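Local structure of aldose-aldose oxidoreductase (5A04) at residues 105-108 against 112-115. The protein probably transfers hydride between two aldose sugars through a bound NADP(H) cofactor, oxidising one aldose and reducing another. Residues are numbered along the deposited sequence; the frame is centred on the assembly and turned at random.
Sequences PMAN and DCEA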
ATOM      1  N   PRO A 105       4.502 -19.422 -10.275  1.00 15.93           N
ATOM      2  CA  PRO A 105       3.584 -18.918 -11.296  1.00 16.41           C
ATOM      3  C   PRO A 105       3.387 -20.029 -12.330  1.00 14.83           C
ATOM      4  O   PRO A 105       4.287 -20.848 -12.488  1.00 15.34           O
ATOM      5  CB  PRO A 105       4.338 -17.709 -11.873  1.00 15.80           C
ATOM      6  CG  PRO A 105       5.787 -18.105 -11.724  1.00 17.18           C
ATOM      7  CD  PRO A 105       5.825 -18.777 -10.357  1.00 15.50           C
ATOM      8  N   MET A 106       2.232 -20.084 -12.970  1.00 15.71           N
ATOM      9  CA  MET A 106       1.919 -21.198 -13.866  1.00 16.58           C
ATOM     10  C   MET A 106       2.987 -21.451 -14.933  1.00 17.00           C
ATOM     11  O   MET A 106       3.449 -22.584 -15.089  1.00 16.25           O
ATOM     12  CB  MET A 106       0.573 -20.953 -14.526  1.00 15.66           C
ATOM     13  CG  MET A 106       0.134 -22.058 -15.487  1.00 14.73           C
ATOM     14  SD  MET A 106      -1.564 -21.689 -15.932  1.00 17.01           S
ATOM     15  CE  MET A 106      -1.967 -23.141 -16.906  1.00 17.64           C
ATOM     16  N   ALA A 107       3.395 -20.398 -15.642  1.00 16.21           N
ATOM     17  CA  ALA A 107       4.465 -20.515 -16.635  1.00 14.88           C
ATOM     18  C   ALA A 107       5.040 -19.127 -16.903  1.00 20.60           C
ATOM     19  O   ALA A 107       4.602 -18.154 -16.290  1.00 18.88           O
ATOM     20  CB  ALA A 107       3.935 -21.151 -17.922  1.00 17.48           C
ATOM     21  N   ASN A 108       5.997 -19.018 -17.819  1.00 19.69           N
ATOM     22  CA  ASN A 108       6.633 -17.715 -18.069  1.00 20.06           C
ATOM     23  C   ASN A 108       5.741 -16.718 -18.799  1.00 20.99           C
ATOM     24  O   ASN A 108       5.937 -15.504 -18.684  1.00 21.89           O
ATOM     25  CB  ASN A 108       7.921 -17.882 -18.881  1.00 23.90           C
ATOM     26  CG  ASN A 108       9.002 -18.641 -18.131  1.00 22.74           C
ATOM     27  OD1 ASN A 108       8.871 -18.935 -16.937  1.00 27.01           O
ATOM     28  ND2 ASN A 108      10.077 -18.968 -18.833  1.00 26.27           N
ATOM     29  N   ASP A 112       2.433 -19.845 -22.973  1.00 15.40           N
ATOM     30  CA  ASP A 112       2.825 -21.104 -22.348  1.00 16.03           C
ATOM     31  C   ASP A 112       1.690 -21.659 -21.489  1.00 14.42           C
ATOM     32  O   ASP A 112       1.448 -22.868 -21.471  1.00 14.59           O
ATOM     33  CB  ASP A 112       4.085 -20.917 -21.499  1.00 17.95           C
ATOM     34  CG  ASP A 112       5.347 -20.743 -22.339  1.00 20.33           C
ATOM     35  OD1 ASP A 112       5.367 -21.188 -23.507  1.00 21.41           O
ATOM     36  OD2 ASP A 112       6.326 -20.170 -21.811  1.00 25.19           O
ATOM     37  N   CYS A 113       1.012 -20.778 -20.759  1.00 17.13           N
ATOM     38  CA  CYS A 113      -0.169 -21.192 -19.995  1.00 15.09           C
ATOM     39  C   CYS A 113      -1.218 -21.787 -20.921  1.00 15.74           C
ATOM     40  O   CYS A 113      -1.806 -22.821 -20.623  1.00 14.97           O
ATOM     41  CB  CYS A 113      -0.788 -20.017 -19.233  1.00 15.54           C
ATOM     42  SG  CYS A 113       0.266 -19.316 -17.961  1.00 16.58           S
ATOM     43  N   GLU A 114      -1.464 -21.125 -22.047  1.00 15.05           N
ATOM     44  CA  GLU A 114      -2.463 -21.625 -22.988  1.00 15.24           C
ATOM     45  C   GLU A 114      -2.098 -23.015 -23.494  1.00 14.31           C
ATOM     46  O   GLU A 114      -2.968 -23.873 -23.643  1.00 16.70           O
ATOM     47  CB  GLU A 114      -2.626 -20.659 -24.168  1.00 15.98           C
ATOM     48  CG  GLU A 114      -3.173 -19.298 -23.742  1.00 18.39           C
ATOM     49  CD  GLU A 114      -3.266 -18.308 -24.899  1.00 23.53           C
ATOM     50  OE1 GLU A 114      -2.340 -18.264 -25.731  1.00 26.71           O
ATOM     51  OE2 GLU A 114      -4.273 -17.578 -24.977  1.00 29.80           O
ATOM     52  N   ALA A 115      -0.810 -23.239 -23.738  1.00 14.89           N
ATOM     53  CA  ALA A 115      -0.342 -24.539 -24.216  1.00 15.69           C
ATOM     54  C   ALA A 115      -0.578 -25.618 -23.172  1.00 17.62           C
ATOM     55  O   ALA A 115      -0.976 -26.737 -23.494  1.00 16.29           O
ATOM     56  CB  ALA A 115       1.127 -24.466 -24.579  1.00 16.10           C
TER
HETATM   57  O   HOH W   1       7.207 -21.034 -19.601  1.00 23.54           O
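Met106 lies alongside Cys113, its extended side chain passing over the thiol so that CB, CG and SD all border SG; the two sulfurs, Met106 SD and Cys113 SG, are 3.6 Å apart. With CG anti to the backbone N (chi1 -180°) and the later torsions extended as well, the methionine runs on past the thiol, and its CE sits 3.7 Å from Cys113 O on the helix backbone. Met116 and Ile117 of helix 110-123 also touch Met106, while Leu318 and Leu321 of helix 314-333 pack on Cys113. Cut back to an alanine, Met106 would probably leave a gap over the Cys113 thiol and take a neighbour from Met116 and Ile117. One residue on, the methyl of Ala107 rests on the helix flank, CB 3.6 Å from CB of Asp112 and 4.1 Å from SG of Cys113. At the more open end the junction turns polar. A water accepts from Asn108 N at 3.0 Å and appears to donate to Asp112 OD2, though 2.5 Å is short enough to leave that second bond in doubt. The other oxygen, Asp112 OD1, forms a salt bridge with Arg87, and the side-chain ND2 of Asn108 is hydrogen-bonded to Ser84 OG. Pro105, preceded by a cis peptide bond, touches NADPH earlier in this loop. The arrangement folds the loop after strand 99-102 back onto the first turn of helix 110-123, a strand-to-helix connection of the NAD-binding Rossmann fold beside its cofactor pocket.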